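Local atomic coordinates of exodeoxyribonuclease III (Methanosarcina mazei, PDB entry 5J8N), a protein that probably acts in DNA repair as a magnesium- or manganese-dependent AP endonuclease and 3'-5' exonuclease on double-stranded DNA. Residues N153-E158 / G172-R178; G201-W206 / N216-D222. The protein carries 3 engineered substitutions. All coordinates share one frame; numbering follows the deposited sequence. Where two conformers were deposited one is given.

Contact 1. Residues N153-E158 / G172-R178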
loop_
_atom_site.group_PDB
_atom_site.type_symbol
_atom_site.label_atom_id
_atom_site.label_comp_id
_atom_site.label_asym_id
_atom_site.label_seq_id
_atom_site.Cartn_x
_atom_site.Cartn_y
_atom_site.Cartn_z
ATOM N N ASN A 153 4.037 -4.257 -5.387
ATOM C CA ASN A 153 5.217 -4.493 -6.232
ATOM C C ASN A 153 4.982 -5.561 -7.297
ATOM O O ASN A 153 5.950 -6.128 -7.827
ATOM C CB ASN A 153 6.482 -4.806 -5.390
ATOM C CG ASN A 153 7.322 -3.574 -5.149
ATOM O OD1 ASN A 153 7.647 -2.857 -6.094
ATOM N ND2 ASN A 153 7.598 -3.265 -3.880
ATOM N N THR A 154 3.703 -5.732 -7.685
ATOM C CA THR A 154 3.321 -6.613 -8.790
ATOM C C THR A 154 2.140 -6.017 -9.517
ATOM O O THR A 154 1.236 -5.468 -8.846
ATOM C CB THR A 154 2.927 -8.042 -8.253
ATOM O OG1 THR A 154 4.062 -8.620 -7.593
ATOM C CG2 THR A 154 2.524 -8.985 -9.389
ATOM N N ALA A 155 2.168 -6.075 -10.855
ATOM C CA ALA A 155 1.018 -5.735 -11.694
ATOM C C ALA A 155 0.260 -7.029 -11.943
ATOM O O ALA A 155 0.817 -7.981 -12.484
ATOM C CB ALA A 155 1.512 -5.091 -13.035
ATOM N N HIS A 156 -1.025 -7.047 -11.558
ATOM C CA HIS A 156 -1.742 -8.318 -11.503
ATOM C C HIS A 156 -1.940 -8.923 -12.887
ATOM O O HIS A 156 -1.620 -10.111 -13.127
ATOM C CB HIS A 156 -3.085 -8.084 -10.812
ATOM C CG HIS A 156 -3.856 -9.330 -10.566
ATOM N ND1 HIS A 156 -5.181 -9.302 -10.176
ATOM C CD2 HIS A 156 -3.516 -10.634 -10.679
ATOM C CE1 HIS A 156 -5.615 -10.547 -10.051
ATOM N NE2 HIS A 156 -4.628 -11.374 -10.349
ATOM N N LYS A 157 -2.488 -8.143 -13.814
ATOM C CA LYS A 157 -2.927 -8.627 -15.132
ATOM C C LYS A 157 -2.239 -7.786 -16.216
ATOM O O LYS A 157 -1.641 -6.735 -15.923
ATOM C CB LYS A 157 -4.471 -8.556 -15.289
ATOM C CG LYS A 157 -5.204 -9.388 -14.249
ATOM C CD LYS A 157 -6.722 -9.202 -14.387
ATOM C CE LYS A 157 -7.509 -9.953 -13.335
ATOM N NZ LYS A 157 -7.738 -11.376 -13.749
ATOM N N GLU A 158 -2.299 -8.252 -17.462
ATOM C CA GLU A 158 -1.694 -7.509 -18.572
ATOM C C GLU A 158 -2.237 -6.090 -18.639
ATOM O O GLU A 158 -1.486 -5.168 -18.967
ATOM C CB GLU A 158 -1.906 -8.249 -19.896
ATOM C CG GLU A 158 -1.060 -9.547 -19.969
ATOM C CD GLU A 158 -1.019 -10.159 -21.352
ATOM O OE1 GLU A 158 -1.352 -9.447 -22.320
ATOM O OE2 GLU A 158 -0.679 -11.367 -21.450
ATOM N N GLY A 172 7.790 -8.300 -10.707
ATOM C CA GLY A 172 6.796 -7.264 -10.928
ATOM C C GLY A 172 5.739 -7.809 -11.882
ATOM O O GLY A 172 4.580 -7.405 -11.824
ATOM N N PHE A 173 6.160 -8.679 -12.786
ATOM C CA PHE A 173 5.206 -9.235 -13.728
ATOM C C PHE A 173 5.521 -10.688 -14.056
ATOM O O PHE A 173 5.245 -11.140 -15.166
ATOM C CB PHE A 173 5.140 -8.391 -15.026
ATOM C CG PHE A 173 3.845 -8.577 -15.785
ATOM C CD1 PHE A 173 2.621 -8.348 -15.141
ATOM C CD2 PHE A 173 3.836 -9.017 -17.109
ATOM C CE1 PHE A 173 1.402 -8.599 -15.791
ATOM C CE2 PHE A 173 2.592 -9.254 -17.798
ATOM C CZ PHE A 173 1.394 -9.023 -17.109
ATOM N N LEU A 174 6.116 -11.404 -13.096
ATOM C CA LEU A 174 6.370 -12.834 -13.288
ATOM C C LEU A 174 5.113 -13.655 -13.142
ATOM O O LEU A 174 4.271 -13.344 -12.293
ATOM C CB LEU A 174 7.424 -13.347 -12.306
ATOM C CG LEU A 174 8.817 -12.696 -12.437
ATOM C CD1 LEU A 174 9.649 -13.113 -11.235
ATOM C CD2 LEU A 174 9.542 -13.177 -13.687
ATOM N N PRO A 175 4.977 -14.723 -13.942
ATOM C CA PRO A 175 3.779 -15.554 -13.758
ATOM C C PRO A 175 3.517 -15.959 -12.300
ATOM O O PRO A 175 2.342 -15.903 -11.861
ATOM C CB PRO A 175 4.068 -16.782 -14.659
ATOM C CG PRO A 175 4.873 -16.172 -15.832
ATOM C CD PRO A 175 5.795 -15.166 -15.099
ATOM N N GLU A 176 4.527 -16.338 -11.527
ATOM C CA GLU A 176 4.300 -16.810 -10.179
ATOM C C GLU A 176 3.807 -15.704 -9.242
ATOM O O GLU A 176 3.052 -15.951 -8.297
ATOM C CB GLU A 176 5.579 -17.457 -9.641
ATOM C CG GLU A 176 6.810 -16.539 -9.763
ATOM C CD GLU A 176 7.668 -16.766 -11.028
ATOM O OE1 GLU A 176 8.924 -16.693 -10.888
ATOM O OE2 GLU A 176 7.148 -17.036 -12.153
ATOM N N GLU A 177 4.236 -14.475 -9.489
ATOM C CA GLU A 177 3.763 -13.356 -8.689
ATOM C C GLU A 177 2.275 -13.063 -8.986
ATOM O O GLU A 177 1.456 -12.813 -8.065
ATOM C CB GLU A 177 4.601 -12.126 -8.958
ATOM C CG GLU A 177 6.051 -12.314 -8.555
ATOM C CD GLU A 177 6.940 -11.221 -9.105
ATOM O OE1 GLU A 177 6.779 -10.848 -10.292
ATOM O OE2 GLU A 177 7.795 -10.733 -8.331
ATOM N N ARG A 178 1.950 -13.043 -10.279
ATOM C CA ARG A 178 0.573 -12.831 -10.730
ATOM C C ARG A 178 -0.316 -13.956 -10.197
ATOM O O ARG A 178 -1.458 -13.677 -9.769
ATOM C CB ARG A 178 0.540 -12.774 -12.244
ATOM C CG ARG A 178 1.381 -11.594 -12.806
ATOM C CD ARG A 178 1.526 -11.720 -14.307
ATOM N NE ARG A 178 0.197 -11.635 -14.938
ATOM C CZ ARG A 178 -0.062 -12.001 -16.186
ATOM N NH1 ARG A 178 0.904 -12.498 -16.981
ATOM N NH2 ARG A 178 -1.300 -11.869 -16.654
HETATM O O HOH W 1 -2.939 -12.317 -14.144
#
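Ala155 N donates to Gly172 O (2.9 Å), and the two backbones come together here, with the CA atoms of Thr154 and Gly172 4.1 Å apart. In this DNase I-like fold of the AP/ExoA family, the pairing ties the loop that follows strand 146-149 to the start of helix 175-186. Asn153, at the near end of the segment, is predicted to bind metal and to stabilise the transition state; its carbonyl O receives a CA-H...O contact from Gly172.

Leu174 is the N-cap of the helix. With its CG beside the backbone N (chi1 -63°), Glu177 turns its carboxylate back to the N-H groups ahead of the helix, where OE1 accepts from both Leu174 N and Gly172 N, fixing the turn. OE2 forms a salt bridge with Lys125. Thr154 splits its two branches: the methyl CG2 packs on Glu177 CB at 3.8 Å, while OG1 hydrogen-bonds with Tyr129 and Lys125.

Further on, the Phe173 ring presents its edge to the loop. Ala155 O lies near the ring plane, 3.2 Å from Phe173 CD1, and Glu158 CG meets the edge at CZ. That same CZ sits over the centre of the Arg178 guanidinium, 3.4 Å above its plane, which leaves the guanidinium edge to serve His156. Arg178 NE donates to His156 O with an N-H...O angle of 161°, from a position tilted out of the carbonyl plane. A water also donates to His156 O at 2.8 Å and accepts a weak bond from Arg178 NH2.

Contact 2. Residues G201-W206 / N216-D222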
loop_
_atom_site.group_PDB
_atom_site.type_symbol
_atom_site.label_atom_id
_atom_site.label_comp_id
_atom_site.label_asym_id
_atom_site.label_seq_id
_atom_site.Cartn_x
_atom_site.Cartn_y
_atom_site.Cartn_z
ATOM N N GLY A 201 -4.665 1.568 -18.912
ATOM C CA GLY A 201 -4.077 2.893 -18.796
ATOM C C GLY A 201 -4.085 3.489 -17.412
ATOM O O GLY A 201 -3.705 4.642 -17.214
ATOM N N ASN A 202 -4.511 2.697 -16.434
ATOM C CA ASN A 202 -4.621 3.116 -15.049
ATOM C C ASN A 202 -3.473 2.536 -14.239
ATOM O O ASN A 202 -3.454 1.319 -13.940
ATOM C CB ASN A 202 -5.968 2.653 -14.490
ATOM C CG ASN A 202 -7.099 3.501 -14.991
ATOM O OD1 ASN A 202 -7.098 4.718 -14.769
ATOM N ND2 ASN A 202 -8.060 2.893 -15.706
ATOM N N TYR A 203 -2.472 3.404 -13.974
ATOM C CA TYR A 203 -1.240 2.973 -13.348
ATOM C C TYR A 203 -0.941 3.789 -12.116
ATOM O O TYR A 203 -1.463 4.896 -11.928
ATOM C CB TYR A 203 -0.084 3.107 -14.361
ATOM C CG TYR A 203 -0.364 2.477 -15.694
ATOM C CD1 TYR A 203 -0.825 1.164 -15.786
ATOM C CD2 TYR A 203 -0.173 3.189 -16.877
ATOM C CE1 TYR A 203 -1.106 0.590 -17.017
ATOM C CE2 TYR A 203 -0.422 2.626 -18.132
ATOM C CZ TYR A 203 -0.901 1.333 -18.187
ATOM O OH TYR A 203 -1.208 0.786 -19.410
ATOM N N SER A 204 -0.021 3.292 -11.294
ATOM C CA SER A 204 0.351 4.017 -10.069
ATOM C C SER A 204 1.847 4.150 -9.930
ATOM O O SER A 204 2.307 4.652 -8.908
ATOM C CB SER A 204 -0.225 3.324 -8.809
ATOM O OG SER A 204 0.393 2.027 -8.652
ATOM N N TRP A 205 2.624 3.688 -10.902
ATOM C CA TRP A 205 4.101 3.782 -10.881
ATOM C C TRP A 205 4.610 3.988 -12.277
ATOM O O TRP A 205 4.098 3.390 -13.237
ATOM C CB TRP A 205 4.719 2.466 -10.298
ATOM C CG TRP A 205 6.214 2.532 -10.313
ATOM C CD1 TRP A 205 7.042 3.091 -9.338
ATOM C CD2 TRP A 205 7.105 2.088 -11.365
ATOM N NE1 TRP A 205 8.369 3.015 -9.735
ATOM C CE2 TRP A 205 8.449 2.438 -10.982
ATOM C CE3 TRP A 205 6.907 1.489 -12.624
ATOM C CZ2 TRP A 205 9.551 2.144 -11.758
ATOM C CZ3 TRP A 205 8.032 1.243 -13.418
ATOM C CH2 TRP A 205 9.334 1.561 -12.971
ATOM N N TRP A 206 5.634 4.835 -12.377
ATOM C CA TRP A 206 6.322 5.061 -13.639
ATOM C C TRP A 206 7.796 5.212 -13.358
ATOM O O TRP A 206 8.169 5.793 -12.318
ATOM C CB TRP A 206 5.857 6.340 -14.381
ATOM C CG TRP A 206 4.338 6.453 -14.561
ATOM C CD1 TRP A 206 3.656 6.235 -15.700
ATOM C CD2 TRP A 206 3.373 6.822 -13.569
ATOM N NE1 TRP A 206 2.291 6.421 -15.495
ATOM C CE2 TRP A 206 2.114 6.789 -14.185
ATOM C CE3 TRP A 206 3.467 7.182 -12.209
ATOM C CZ2 TRP A 206 0.954 7.123 -13.512
ATOM C CZ3 TRP A 206 2.295 7.492 -11.520
ATOM C CH2 TRP A 206 1.052 7.459 -12.199
ATOM N N ASN A 216 2.781 8.044 -19.930
ATOM C CA ASN A 216 1.996 7.026 -19.216
ATOM C C ASN A 216 2.503 5.608 -19.440
ATOM O O ASN A 216 1.711 4.661 -19.533
ATOM C CB ASN A 216 0.504 7.127 -19.589
ATOM C CG ASN A 216 -0.385 6.500 -18.492
ATOM O OD1 ASN A 216 -0.020 6.516 -17.308
ATOM N ND2 ASN A 216 -1.539 5.977 -18.871
ATOM N N VAL A 217 3.819 5.445 -19.462
ATOM C CA VAL A 217 4.362 4.089 -19.517
ATOM C C VAL A 217 4.467 3.617 -18.089
ATOM O O VAL A 217 5.533 3.766 -17.453
ATOM C CB VAL A 217 5.723 4.059 -20.219
ATOM C CG1 VAL A 217 6.219 2.620 -20.362
ATOM C CG2 VAL A 217 5.600 4.678 -21.614
ATOM N N GLY A 218 3.386 3.056 -17.563
ATOM C CA GLY A 218 3.270 2.808 -16.151
ATOM C C GLY A 218 2.901 1.390 -15.795
ATOM O O GLY A 218 2.635 0.542 -16.691
ATOM N N TRP A 219 2.854 1.184 -14.479
ATOM C CA TRP A 219 2.434 -0.101 -13.891
ATOM C C TRP A 219 1.491 0.209 -12.776
ATOM O O TRP A 219 1.745 1.170 -12.044
ATOM C CB TRP A 219 3.640 -0.864 -13.314
ATOM C CG TRP A 219 4.762 -1.239 -14.209
ATOM C CD1 TRP A 219 5.457 -0.447 -15.086
ATOM C CD2 TRP A 219 5.413 -2.514 -14.214
ATOM N NE1 TRP A 219 6.483 -1.167 -15.667
ATOM C CE2 TRP A 219 6.478 -2.436 -15.139
ATOM C CE3 TRP A 219 5.184 -3.720 -13.517
ATOM C CZ2 TRP A 219 7.337 -3.520 -15.389
ATOM C CZ3 TRP A 219 6.058 -4.817 -13.771
ATOM C CH2 TRP A 219 7.113 -4.688 -14.693
ATOM N N ARG A 220 0.465 -0.610 -12.553
ATOM C CA ARG A 220 -0.353 -0.489 -11.340
ATOM C C ARG A 220 0.209 -1.442 -10.294
ATOM O O ARG A 220 -0.003 -2.663 -10.355
ATOM C CB ARG A 220 -1.820 -0.794 -11.644
ATOM C CG ARG A 220 -2.724 -0.307 -10.515
ATOM C CD ARG A 220 -4.223 -0.334 -10.929
ATOM N NE ARG A 220 -4.677 -1.718 -11.205
ATOM C CZ ARG A 220 -5.406 -2.473 -10.371
ATOM N NH1 ARG A 220 -5.751 -3.725 -10.730
ATOM N NH2 ARG A 220 -5.856 -2.008 -9.201
ATOM N N LEU A 221 0.995 -0.876 -9.383
ATOM C CA LEU A 221 1.653 -1.621 -8.298
ATOM C C LEU A 221 0.989 -1.418 -6.958
ATOM O O LEU A 221 1.293 -2.149 -6.014
ATOM C CB LEU A 221 3.120 -1.179 -8.155
ATOM C CG LEU A 221 3.940 -1.302 -9.456
ATOM C CD1 LEU A 221 5.369 -0.884 -9.197
ATOM C CD2 LEU A 221 3.922 -2.771 -9.949
ATOM N N ASP A 222 0.131 -0.386 -6.868
ATOM C CA ASP A 222 -0.446 0.026 -5.583
ATOM C C ASP A 222 -1.915 -0.248 -5.618
ATOM O O ASP A 222 -2.601 0.065 -6.605
ATOM C CB ASP A 222 -0.168 1.523 -5.349
ATOM C CG ASP A 222 1.301 1.786 -5.370
ATOM O OD1 ASP A 222 1.961 1.562 -4.323
ATOM O OD2 ASP A 222 1.823 2.146 -6.447
#
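Trp205 and Trp219 form an antiparallel hydrogen-bonded pair in the beta hairpin of strands 205-206 and 218-227, with Trp219 N donating to Trp205 O (2.8 Å). A classic beta bulge interrupts the pairing, since Ser204 and Trp205 both face Trp219, whose O accepts from Ser204 N and weakly from Trp205 N.

In Trp205, CG lies anti to the backbone N (chi1 178°), which sets the side chain alongside Leu221 and Trp219. Its CB meets Leu221 CD1 at 3.6 Å, and CG touches the same methyl. Farther out, CE3 and CZ3 bring the benzo edge onto the face of the Trp219 pyrrole ring, an edge-to-face stack with planes at 85°; Trp205 NE1, on its own five-membered ring, hydrogen-bonds to Asp247, a predicted metal ligand.

At one end of the hairpin Asn216 bridges two partners: OD1 accepts from Trp206 NE1 (2.9 Å) and ND2 donates to Gly201 O (3.0 Å). With an alanine in its place, the indole N-H and the Gly201 carbonyl would probably lose their mates, and the Trp206 ring would be freer to turn.

Toward Asp222, predicted to matter for catalysis and also bonded to His248, Ser204 OG accepts from Leu221 N and donates to the anti lone pair of Asp222 OD2 at 2.6 Å.

From the N terminus the chain reaches contact 1 after strand 146-149; the contact closes the loop 159-171 and leads into helix 175-186. Strand 189-191 and helix 192-196 follow before contact 2 closes the loop 207-215 of the hairpin. The two closures are in series and neither encloses nor crosses the other. In space they touch: Trp219 CZ3 packs on Gly172 and Phe173, and Leu221 CD2 on the backbone of Thr154 and Ala155. The first loop also folds back to the hairpin through Asp160, which pairs with Arg220. Together they join the start of helix 175-186 to strand 218-227, beside the predicted catalytic residues Asp151 and His248.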